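Local coordinates for protein Poly(A) ribonuclease pop2 (Schizosaccharomyces pombe, PDB 2P51) that catalyses the 3'-to-5' exonucleolytic shortening of mRNA poly(A) tails as a metal-dependent catalytic subunit of the CCR4-NOT complex, at residues M50-P55 and L83-I88; T105-F110 and Q235-S240; K207-S212 and S263-Q268; P201-I206 and N267-L272. All coordinates share one frame; numbering follows the deposited sequence. Where two conformers were deposited one is given.

Contact 1: M50-P55 and L83-I88; sequences MDTEFP and LKIIQI. With MG (magnesium ion), chain C; MG (magnesium ion), chain B.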
# COMPACT_ATOMS: atom_id res chain seq x y z
N MET A 50 4.15 0.96 1.76
CA MET A 50 3.15 0.92 0.68
C MET A 50 1.80 1.39 1.19
O MET A 50 1.43 1.17 2.36
CB MET A 50 3.05 -0.52 0.13
CG MET A 50 2.03 -0.79 -0.95
SD MET A 50 0.38 -1.17 -0.28
CE MET A 50 0.68 -2.87 0.25
N ASP A 51 1.10 2.02 0.22
CA ASP A 51 -0.31 2.36 0.40
C ASP A 51 -1.03 2.22 -0.94
O ASP A 51 -0.30 2.23 -1.97
CB ASP A 51 -0.52 3.80 0.92
CG ASP A 51 -1.97 4.09 1.30
OD1 ASP A 51 -2.65 3.15 1.79
OD2 ASP A 51 -2.36 5.26 1.11
N THR A 52 -2.36 2.14 -0.94
CA THR A 52 -3.06 2.17 -2.22
C THR A 52 -4.27 3.11 -2.09
O THR A 52 -4.75 3.37 -1.00
CB THR A 52 -3.62 0.81 -2.70
OG1 THR A 52 -4.76 0.45 -1.92
CG2 THR A 52 -2.55 -0.30 -2.59
N GLU A 53 -4.74 3.65 -3.22
CA GLU A 53 -6.02 4.32 -3.22
C GLU A 53 -6.95 3.50 -4.16
O GLU A 53 -6.50 2.96 -5.19
CB GLU A 53 -5.94 5.77 -3.70
CG GLU A 53 -4.97 6.67 -2.95
CD GLU A 53 -5.21 6.77 -1.48
OE1 GLU A 53 -6.36 6.78 -1.02
OE2 GLU A 53 -4.20 6.84 -0.72
N PHE A 54 -8.22 3.43 -3.83
CA PHE A 54 -9.21 2.62 -4.55
C PHE A 54 -10.57 3.23 -4.24
O PHE A 54 -10.67 4.11 -3.37
CB PHE A 54 -9.11 1.17 -4.10
CG PHE A 54 -9.18 0.98 -2.60
CD1 PHE A 54 -10.40 0.86 -1.95
CD2 PHE A 54 -7.99 0.90 -1.85
CE1 PHE A 54 -10.46 0.68 -0.58
CE2 PHE A 54 -8.05 0.75 -0.48
CZ PHE A 54 -9.30 0.63 0.14
N PRO A 55 -11.59 2.87 -4.98
CA PRO A 55 -12.87 3.63 -4.89
C PRO A 55 -13.78 3.22 -3.75
O PRO A 55 -15.02 3.17 -3.89
CB PRO A 55 -13.51 3.39 -6.25
CG PRO A 55 -12.89 2.20 -6.85
CD PRO A 55 -11.64 1.86 -6.06
N LEU A 83 -13.77 -3.73 -7.59
CA LEU A 83 -13.49 -2.32 -7.76
C LEU A 83 -12.03 -2.15 -8.16
O LEU A 83 -11.14 -2.76 -7.54
CB LEU A 83 -13.73 -1.53 -6.47
CG LEU A 83 -15.18 -1.56 -5.92
CD1 LEU A 83 -15.28 -0.67 -4.66
CD2 LEU A 83 -16.16 -1.11 -6.98
N LYS A 84 -11.83 -1.34 -9.18
CA LYS A 84 -10.47 -1.21 -9.70
C LYS A 84 -9.58 -0.30 -8.87
O LYS A 84 -9.96 0.76 -8.37
CB LYS A 84 -10.54 -0.64 -11.12
CG LYS A 84 -11.17 -1.62 -12.11
CD LYS A 84 -11.29 -0.91 -13.47
CE LYS A 84 -11.84 -1.96 -14.45
NZ LYS A 84 -11.90 -1.36 -15.80
N ILE A 85 -8.33 -0.74 -8.75
CA ILE A 85 -7.29 0.08 -8.11
C ILE A 85 -7.08 1.41 -8.82
O ILE A 85 -7.20 1.45 -10.04
CB ILE A 85 -5.97 -0.73 -8.06
CG1 ILE A 85 -4.91 -0.11 -7.18
CG2 ILE A 85 -5.40 -0.96 -9.48
CD1 ILE A 85 -5.21 0.05 -5.74
N ILE A 86 -6.77 2.45 -8.02
CA ILE A 86 -6.55 3.78 -8.59
C ILE A 86 -5.11 4.22 -8.41
O ILE A 86 -4.53 4.81 -9.36
CB ILE A 86 -7.58 4.80 -8.01
CG1 ILE A 86 -9.00 4.46 -8.49
CG2 ILE A 86 -7.23 6.23 -8.37
CD1 ILE A 86 -10.13 5.21 -7.76
N GLN A 87 -4.48 3.97 -7.28
CA GLN A 87 -3.09 4.33 -7.14
C GLN A 87 -2.37 3.32 -6.22
O GLN A 87 -3.00 2.79 -5.31
CB GLN A 87 -2.80 5.67 -6.43
CG GLN A 87 -3.07 6.93 -7.17
CD GLN A 87 -2.76 8.18 -6.38
OE1 GLN A 87 -3.01 8.19 -5.14
NE2 GLN A 87 -2.29 9.21 -7.02
N ILE A 88 -1.10 3.10 -6.46
CA ILE A 88 -0.24 2.40 -5.50
C ILE A 88 0.94 3.30 -5.18
O ILE A 88 1.54 3.82 -6.12
CB ILE A 88 0.30 1.05 -6.01
CG1 ILE A 88 -0.83 0.05 -6.28
CG2 ILE A 88 1.35 0.48 -5.06
CD1 ILE A 88 -0.45 -1.26 -6.93
MG MG C . -4.02 6.49 1.34
MG MG B . -3.82 2.34 3.26
O HOH W 1 -5.52 2.21 2.09
O HOH W 2 -5.32 4.81 1.18
O HOH W 3 -2.32 2.37 4.67
O HOH W 4 -4.42 4.19 3.75
O HOH W 5 -4.93 1.50 4.87
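Glu-53 meets Ile-86 and Gln-87 through the backbone at the tight middle of this antiparallel pair. Its N donates to Gln-87 O (2.9 Å), while its O takes two donors approaching from the same face of the carbonyl plane, Gln-87 N and Ile-86 N. Two residues thus face one, a classic beta bulge. Ile-85 has CG1 anti to its backbone N (chi1 -168°), and its terminal CD1 lies 3.5 Å from Thr-52 CB, the two side chains crossing at about a right angle. The side chains of Thr-52 and Ile-88 lie side by side on one face of the sheet, CG2 against CG1, and Thr-52 OG1 is hydrogen-bonded to Asp-172. On the other face Gln-87 OE1 touches Glu-53 CG at 3.3 Å and accepts from Ala-238 N. At the loop end the Pro-55 ring packs between Leu-83 and Ile-86, with CG 3.8 Å from Leu-83 CB and CD 4.0 Å from Ile-86 CD1. An alanine at Pro-55 would probably leave a gap beside Leu-83 CB and weaken the packing on Ile-86 CD1, since ring atoms CG and CD would be missing. Exposed Lys-84 turns outward from this packing toward Asp-117. The metal side is hydrated: one magnesium ion, held by Asp-51 OD1 at 2.0 Å, carries four waters, and the second, gripped by Asp-51 OD2 and Glu-53 OE2, both at 2.1 Å, binds a water that donates to Thr-52 O. Asp-172 at the first ion and Asp-241 at the second complete the four acidic residues of the DEDD nuclease site.

Contact 2: T105-F110 and Q235-S240; sequences TWQFNF and QHQAGS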
# COMPACT_ATOMS: atom_id res chain seq x y z
N THR A 105 9.37 8.82 -2.72
CA THR A 105 8.30 7.85 -2.93
C THR A 105 7.89 7.85 -4.40
O THR A 105 8.06 8.86 -5.11
CB THR A 105 7.11 8.15 -2.00
OG1 THR A 105 6.12 7.12 -2.11
CG2 THR A 105 6.42 9.47 -2.37
N TRP A 106 7.34 6.74 -4.90
CA TRP A 106 6.75 6.63 -6.22
C TRP A 106 5.24 6.50 -6.08
O TRP A 106 4.77 5.81 -5.16
CB TRP A 106 7.24 5.37 -6.96
CG TRP A 106 8.61 5.55 -7.56
CD1 TRP A 106 8.85 5.89 -8.88
CD2 TRP A 106 9.89 5.40 -6.94
NE1 TRP A 106 10.22 5.97 -9.09
CE2 TRP A 106 10.87 5.67 -7.95
CE3 TRP A 106 10.33 5.07 -5.65
CZ2 TRP A 106 12.24 5.62 -7.69
CZ3 TRP A 106 11.68 5.01 -5.38
CH2 TRP A 106 12.63 5.28 -6.39
N GLN A 107 4.55 7.12 -7.02
CA GLN A 107 3.11 7.02 -7.05
C GLN A 107 2.70 6.48 -8.43
O GLN A 107 2.81 7.17 -9.43
CB GLN A 107 2.52 8.41 -6.82
CG GLN A 107 1.01 8.50 -6.88
CD GLN A 107 0.57 9.77 -6.13
OE1 GLN A 107 0.28 9.65 -4.93
NE2 GLN A 107 0.52 10.89 -6.84
N PHE A 108 2.19 5.25 -8.46
CA PHE A 108 1.75 4.58 -9.67
C PHE A 108 0.27 4.89 -9.88
O PHE A 108 -0.52 4.62 -8.96
CB PHE A 108 1.94 3.07 -9.54
CG PHE A 108 3.41 2.70 -9.47
CD1 PHE A 108 4.08 2.34 -10.63
CD2 PHE A 108 4.10 2.73 -8.28
CE1 PHE A 108 5.43 2.02 -10.56
CE2 PHE A 108 5.46 2.42 -8.23
CZ PHE A 108 6.16 2.09 -9.36
N ASN A 109 -0.08 5.46 -11.02
CA ASN A 109 -1.46 5.88 -11.28
C ASN A 109 -2.14 4.96 -12.29
O ASN A 109 -1.61 4.83 -13.41
CB ASN A 109 -1.40 7.33 -11.82
CG ASN A 109 -0.82 8.27 -10.76
OD1 ASN A 109 -1.41 8.45 -9.68
ND2 ASN A 109 0.35 8.82 -11.09
N PHE A 110 -3.24 4.32 -11.91
CA PHE A 110 -3.81 3.24 -12.71
C PHE A 110 -5.04 3.67 -13.49
O PHE A 110 -5.76 4.62 -13.15
CB PHE A 110 -4.18 2.06 -11.79
CG PHE A 110 -2.90 1.41 -11.29
CD1 PHE A 110 -2.25 0.45 -12.04
CD2 PHE A 110 -2.31 1.80 -10.10
CE1 PHE A 110 -1.08 -0.15 -11.60
CE2 PHE A 110 -1.16 1.21 -9.62
CZ PHE A 110 -0.52 0.24 -10.41
N GLN A 235 -2.18 14.52 1.57
CA GLN A 235 -2.88 13.45 2.27
C GLN A 235 -3.90 12.78 1.34
O GLN A 235 -4.56 13.39 0.49
CB GLN A 235 -3.55 14.04 3.51
CG GLN A 235 -4.28 13.06 4.41
CD GLN A 235 -4.61 13.63 5.77
OE1 GLN A 235 -5.09 12.85 6.62
NE2 GLN A 235 -4.44 14.91 6.06
N HIS A 236 -4.03 11.46 1.51
CA HIS A 236 -5.01 10.69 0.77
C HIS A 236 -4.59 10.60 -0.69
O HIS A 236 -5.45 10.43 -1.55
CB HIS A 236 -6.43 11.27 0.99
CG HIS A 236 -7.45 10.21 0.80
ND1 HIS A 236 -8.02 9.55 1.88
CD2 HIS A 236 -7.98 9.67 -0.32
CE1 HIS A 236 -8.87 8.64 1.42
NE2 HIS A 236 -8.88 8.69 0.08
N GLN A 237 -3.27 10.67 -0.94
CA GLN A 237 -2.70 10.22 -2.19
C GLN A 237 -1.67 9.14 -1.85
O GLN A 237 -0.98 9.33 -0.83
CB GLN A 237 -2.10 11.33 -3.08
CG GLN A 237 -3.27 12.15 -3.70
CD GLN A 237 -2.89 12.79 -5.01
OE1 GLN A 237 -2.36 12.18 -5.94
NE2 GLN A 237 -3.11 14.12 -5.16
N ALA A 238 -1.60 8.07 -2.63
CA ALA A 238 -0.87 6.89 -2.11
C ALA A 238 0.62 7.14 -1.97
O ALA A 238 1.25 6.57 -1.08
CB ALA A 238 -1.11 5.66 -2.95
N GLY A 239 1.24 7.95 -2.83
CA GLY A 239 2.65 8.24 -2.74
C GLY A 239 2.99 8.88 -1.42
O GLY A 239 3.86 8.42 -0.65
N SER A 240 2.30 9.95 -1.08
CA SER A 240 2.51 10.69 0.16
C SER A 240 2.15 9.83 1.36
O SER A 240 2.89 9.80 2.36
CB SER A 240 1.63 11.95 0.11
OG SER A 240 1.77 12.67 1.33
O HOH W 6 1.28 11.57 -3.29
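Gln-107 reaches Gly-239 because its chain is stretched out, with CG anti to the backbone N (chi1 178°) and CD trans beyond it, while Thr-105 has OG1 anti to its own N (chi1 -174°), which places the hydroxyl oxygen beside the carbonyl of the same glycine. Gln-107 OE1 accepts from Gly-239 N at 2.9 Å, the donor tilted a little from the amide carbonyl plane. Two residues earlier in the strand, Thr-105 OG1 donates to Gly-239 O at 3.0 Å, so both polar backbone atoms of one residue are held by the strand. The approach is close, with Gly-239 CA 4.5 Å from Gln-107 CA, and the glycine has no side chain to stand in the way of OE1. A bridging water extends the grip: it donates to Gln-107 OE1 (2.7 Å) and accepts from Ser-240 N (2.9 Å). That oxygen thus collects two donors near the start of a helix, whose positive end probably strengthens the attraction. The other branch of the amide is held more by Asp-25, to which NE2 donates; its bond to Gln-237 OE1 is weak, at 3.3 Å, although the two amide planes are nearly parallel. Gln-237, the N-cap residue, also accepts from Gln-87 NE2 and donates to Ser-130 O. Strand 105-109 lies between strands 23-26 and 87-93, and its Trp-106 and Phe-108 pack against helix 31-41, while Thr-105 and Gln-107 receive the first turn of helix 238-257, the helix that carries the metal ligand Asp-241.

Contact 3: K207-S212 and S263-Q268; sequences KYIMKS and SRMLNQ
Tyr-208 lays one ring face over Gln-268, whose CB sits 3.4 Å from the ring centroid and 8° off the normal, a CH-pi contact. CG of the same glutamine continues under the phenol end, 3.7 Å from Tyr-208 CZ. At the ring edge, near its plane, Met-265 CG comes 3.9 Å from Tyr-208 CE2. The methionine then runs across Ile-209 at about a right angle, its SD 3.8 Å from Ile-209 CG1; the close approach of its CE to Ile-209 CG2 is doubtful. An alanine in place of Tyr-208 would probably leave Gln-268 CB and Met-265 CG without the ring they pack on, opening a gap between helix and loop. In the next shell, Gln-268 is bent at chi2 (-61°), and its NE2 donates to Leu-266 O at 3.1 Å, which steadies the amide. Phe-257 of helix 238-257 touches both Ile-209 and Met-265, backing the pair from a third element. Here a type II beta turn, Met-265 to Gln-268, docks on the side of helix 206-213, packing the loop after helix 238-257 against this helix of the DEDD nuclease fold.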
# COMPACT_ATOMS: atom_id res chain seq x y z
N LYS A 207 -0.46 -0.55 11.89
CA LYS A 207 -1.70 -0.51 12.68
C LYS A 207 -1.78 -1.67 13.66
O LYS A 207 -2.23 -1.54 14.81
CB LYS A 207 -2.94 -0.58 11.78
CG LYS A 207 -4.27 -0.49 12.56
CD LYS A 207 -4.65 0.91 12.98
CE LYS A 207 -5.95 0.86 13.80
NZ LYS A 207 -6.14 2.20 14.46
N TYR A 208 -1.35 -2.85 13.19
CA TYR A 208 -1.29 -3.97 14.10
C TYR A 208 -0.33 -3.64 15.25
O TYR A 208 -0.59 -3.87 16.43
CB TYR A 208 -0.81 -5.24 13.37
CG TYR A 208 -0.56 -6.39 14.33
CD1 TYR A 208 -1.64 -7.16 14.77
CD2 TYR A 208 0.73 -6.73 14.80
CE1 TYR A 208 -1.41 -8.21 15.65
CE2 TYR A 208 0.94 -7.77 15.68
CZ TYR A 208 -0.15 -8.51 16.10
OH TYR A 208 0.01 -9.56 16.97
N ILE A 209 0.86 -3.12 14.91
CA ILE A 209 1.85 -2.82 15.95
C ILE A 209 1.31 -1.77 16.92
O ILE A 209 1.36 -1.98 18.15
CB ILE A 209 3.18 -2.36 15.31
CG1 ILE A 209 3.80 -3.40 14.40
CG2 ILE A 209 4.13 -1.93 16.44
CD1 ILE A 209 5.03 -2.95 13.63
N MET A 210 0.77 -0.66 16.38
CA MET A 210 0.38 0.44 17.26
C MET A 210 -0.88 0.07 18.03
O MET A 210 -0.88 0.28 19.26
CB MET A 210 0.18 1.77 16.52
CG MET A 210 1.51 2.28 15.95
SD MET A 210 2.55 2.85 17.31
CE MET A 210 1.83 4.49 17.57
N LYS A 211 -1.92 -0.41 17.39
CA LYS A 211 -3.16 -0.65 18.14
C LYS A 211 -3.13 -2.00 18.83
O LYS A 211 -3.35 -2.05 20.04
CB LYS A 211 -4.39 -0.58 17.24
CG LYS A 211 -5.67 -0.82 18.09
CD LYS A 211 -6.94 -0.64 17.38
CE LYS A 211 -8.16 -0.89 18.28
NZ LYS A 211 -8.07 -0.20 19.58
N SER A 212 -2.90 -3.09 18.11
CA SER A 212 -3.06 -4.41 18.72
C SER A 212 -2.00 -4.72 19.78
O SER A 212 -2.31 -5.39 20.78
CB SER A 212 -3.06 -5.51 17.64
OG SER A 212 -4.16 -5.27 16.75
N SER A 263 10.06 -9.58 16.68
CA SER A 263 9.78 -10.55 15.60
C SER A 263 8.37 -11.04 15.73
O SER A 263 7.82 -11.54 14.72
CB SER A 263 10.80 -11.70 15.67
OG SER A 263 10.49 -12.55 16.79
N ARG A 264 7.70 -10.89 16.87
CA ARG A 264 6.29 -11.33 16.99
C ARG A 264 5.34 -10.48 16.17
O ARG A 264 4.15 -10.72 15.98
CB ARG A 264 5.84 -11.33 18.47
CG ARG A 264 6.63 -12.38 19.26
CD ARG A 264 6.36 -12.33 20.75
NE ARG A 264 7.04 -11.16 21.31
CZ ARG A 264 7.09 -10.91 22.62
NH1 ARG A 264 6.49 -11.75 23.46
NH2 ARG A 264 7.72 -9.84 23.04
N MET A 265 5.88 -9.41 15.61
CA MET A 265 4.92 -8.67 14.79
C MET A 265 4.99 -8.93 13.31
O MET A 265 4.19 -8.35 12.58
CB MET A 265 5.23 -7.22 15.15
CG MET A 265 4.63 -7.20 16.65
SD MET A 265 5.16 -5.67 17.14
CE MET A 265 4.45 -4.64 18.28
N LEU A 266 5.94 -9.78 12.96
CA LEU A 266 6.05 -10.12 11.56
C LEU A 266 4.78 -10.77 10.98
O LEU A 266 4.20 -11.72 11.50
CB LEU A 266 7.21 -11.11 11.40
CG LEU A 266 7.97 -11.20 10.09
CD1 LEU A 266 8.59 -9.88 9.62
CD2 LEU A 266 9.08 -12.25 10.22
N ASN A 267 4.39 -10.25 9.82
CA ASN A 267 3.30 -10.77 8.99
C ASN A 267 1.98 -10.81 9.75
O ASN A 267 1.17 -11.72 9.50
CB ASN A 267 3.66 -12.15 8.41
CG ASN A 267 4.95 -12.07 7.61
OD1 ASN A 267 5.55 -11.02 7.36
ND2 ASN A 267 5.44 -13.22 7.21
N GLN A 268 1.72 -9.87 10.63
CA GLN A 268 0.41 -9.85 11.27
C GLN A 268 -0.39 -8.68 10.69
O GLN A 268 0.04 -7.53 10.82
CB GLN A 268 0.48 -9.68 12.79
CG GLN A 268 1.38 -10.72 13.51
CD GLN A 268 0.83 -12.10 13.27
OE1 GLN A 268 -0.35 -12.31 13.52
NE2 GLN A 268 1.66 -13.05 12.78
O HOH W 7 2.25 -10.77 17.50

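Contact 4: P201-I206 and N267-L272; sequences PKNYDI and NQLYGL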
# COMPACT_ATOMS: atom_id res chain seq x y z
N PRO A 201 7.19 -12.04 2.08
CA PRO A 201 7.57 -12.90 3.18
C PRO A 201 7.98 -12.17 4.46
O PRO A 201 7.99 -12.82 5.52
CB PRO A 201 8.77 -13.68 2.62
CG PRO A 201 9.31 -12.80 1.51
CD PRO A 201 8.08 -12.18 0.89
N LYS A 202 8.32 -10.90 4.39
CA LYS A 202 8.67 -10.12 5.58
C LYS A 202 7.91 -8.81 5.55
O LYS A 202 8.26 -7.92 4.75
CB LYS A 202 10.18 -9.88 5.59
CG LYS A 202 10.67 -8.98 6.72
CD LYS A 202 12.19 -9.02 6.88
CE LYS A 202 12.57 -8.32 8.16
NZ LYS A 202 13.26 -7.03 8.04
N ASN A 203 6.88 -8.71 6.37
CA ASN A 203 6.08 -7.47 6.32
C ASN A 203 5.66 -7.11 7.75
O ASN A 203 5.59 -7.99 8.64
CB ASN A 203 4.94 -7.64 5.33
CG ASN A 203 3.89 -8.64 5.71
OD1 ASN A 203 3.10 -8.38 6.63
ND2 ASN A 203 3.75 -9.79 5.07
N TYR A 204 5.41 -5.83 7.92
CA TYR A 204 4.87 -5.30 9.19
C TYR A 204 3.67 -4.39 8.89
O TYR A 204 3.76 -3.63 7.89
CB TYR A 204 5.90 -4.49 9.98
CG TYR A 204 7.11 -5.29 10.43
CD1 TYR A 204 7.03 -6.15 11.52
CD2 TYR A 204 8.31 -5.17 9.76
CE1 TYR A 204 8.12 -6.89 11.93
CE2 TYR A 204 9.40 -5.90 10.17
CZ TYR A 204 9.31 -6.76 11.25
OH TYR A 204 10.44 -7.48 11.63
N ASP A 205 2.65 -4.51 9.72
CA ASP A 205 1.49 -3.63 9.63
C ASP A 205 1.56 -2.69 10.83
O ASP A 205 1.35 -3.15 11.96
CB ASP A 205 0.20 -4.45 9.59
CG ASP A 205 -1.04 -3.58 9.44
OD1 ASP A 205 -1.01 -2.36 9.81
OD2 ASP A 205 -2.09 -4.08 8.96
N ILE A 206 1.83 -1.42 10.59
CA ILE A 206 2.00 -0.45 11.69
C ILE A 206 0.71 -0.35 12.52
O ILE A 206 0.80 -0.05 13.70
CB ILE A 206 2.40 0.92 11.13
CG1 ILE A 206 3.79 0.90 10.50
CG2 ILE A 206 2.30 2.05 12.17
CD1 ILE A 206 4.10 2.19 9.74
N ASN A 267 4.39 -10.25 9.82
CA ASN A 267 3.30 -10.77 8.99
C ASN A 267 1.98 -10.81 9.75
O ASN A 267 1.17 -11.72 9.50
CB ASN A 267 3.66 -12.15 8.41
CG ASN A 267 4.95 -12.07 7.61
OD1 ASN A 267 5.55 -11.02 7.36
ND2 ASN A 267 5.44 -13.22 7.21
N GLN A 268 1.72 -9.87 10.63
CA GLN A 268 0.41 -9.85 11.27
C GLN A 268 -0.39 -8.68 10.69
O GLN A 268 0.04 -7.53 10.82
CB GLN A 268 0.48 -9.68 12.79
CG GLN A 268 1.38 -10.72 13.51
CD GLN A 268 0.83 -12.10 13.27
OE1 GLN A 268 -0.35 -12.31 13.52
NE2 GLN A 268 1.66 -13.05 12.78
N LEU A 269 -1.54 -8.95 10.07
CA LEU A 269 -2.29 -7.85 9.47
C LEU A 269 -3.35 -7.36 10.43
O LEU A 269 -4.04 -8.20 11.05
CB LEU A 269 -2.95 -8.32 8.17
CG LEU A 269 -2.05 -8.87 7.07
CD1 LEU A 269 -2.88 -9.01 5.81
CD2 LEU A 269 -0.88 -7.94 6.88
N TYR A 270 -3.53 -6.05 10.59
CA TYR A 270 -4.57 -5.57 11.51
C TYR A 270 -5.95 -6.04 11.11
O TYR A 270 -6.37 -5.95 9.98
CB TYR A 270 -4.54 -4.04 11.53
CG TYR A 270 -5.58 -3.51 12.51
CD1 TYR A 270 -5.35 -3.68 13.87
CD2 TYR A 270 -6.73 -2.88 12.06
CE1 TYR A 270 -6.30 -3.19 14.77
CE2 TYR A 270 -7.67 -2.40 12.94
CZ TYR A 270 -7.45 -2.57 14.29
OH TYR A 270 -8.37 -2.09 15.20
N GLY A 271 -6.79 -6.51 12.01
CA GLY A 271 -8.19 -6.77 11.81
C GLY A 271 -8.50 -8.06 11.08
O GLY A 271 -9.65 -8.33 10.76
N LEU A 272 -7.50 -8.89 10.81
CA LEU A 272 -7.66 -10.09 10.01
C LEU A 272 -7.06 -11.34 10.66
O LEU A 272 -5.97 -11.09 11.27
CB LEU A 272 -7.00 -9.84 8.64
CG LEU A 272 -7.82 -8.89 7.74
CD1 LEU A 272 -7.04 -8.51 6.49
CD2 LEU A 272 -9.15 -9.54 7.39
O HOH W 8 2.45 -6.46 11.70
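Asn-203 and Asn-267 bring their CA atoms to 5.1 Å where the two segments run in nearly the same direction, 26° apart, with Asn-267 N bonded to Asn-203 O at 2.8 Å. The side chain of Asn-267 then imitates a peptide. Its OD1 accepts from Asn-203 N (2.8 Å), the donor lying nearly along the C=O axis, and its ND2 gives a straight bond to Pro-201 O at 3.1 Å from above that carbonyl plane. Three bonds thus fasten one asparagine to segment 201-206. Further on, Asp-205 has CG anti to its backbone N (chi1 -177°), and OD2 accepts from Tyr-270 N at 2.9 Å, met from above the carboxylate plane. The same oxygen is hydrogen-bonded to Ser-169 OG, while OD1 caps Lys-207 N and holds His-168 N, so the buried carboxylate is well supplied with partners. Between these anchors a water accepts from Asp-205 N and donates to Gln-268 O, each at 2.8 Å. Segment 267-272 thereby lines the outer side of 203-205, an outermost strand of the sheet, whose other edge pairs with strand 163-166. Leu-269 turns to helix 189-199, and Tyr-270 lies against helix 206-213, where it makes a cation-pi contact with Lys-207.

Contacts 1 and 2 are buried near the chain centre, whereas contacts 3 and 4 are partly buried and lie farther out. Contacts 1 and 2 touch through adjacent strands 87-93 and 105-109, with Gln-87 reaching Ala-238 between them. Contacts 3 and 4 share Asn-267 and Gln-268, and secure the same loop after helix 238-257, contact 4 to strand 203-205, contact 3 to helix 206-213. Chemistry follows place: contact 1 combines strand pairing, apolar packing and metal binding, contact 2 is mainly polar side chains gripping a helix start, contact 3 mainly apolar and aromatic packing, contact 4 mainly hydrogen bonds. Contacts 1, 2 and 4 all reach the one mixed sheet.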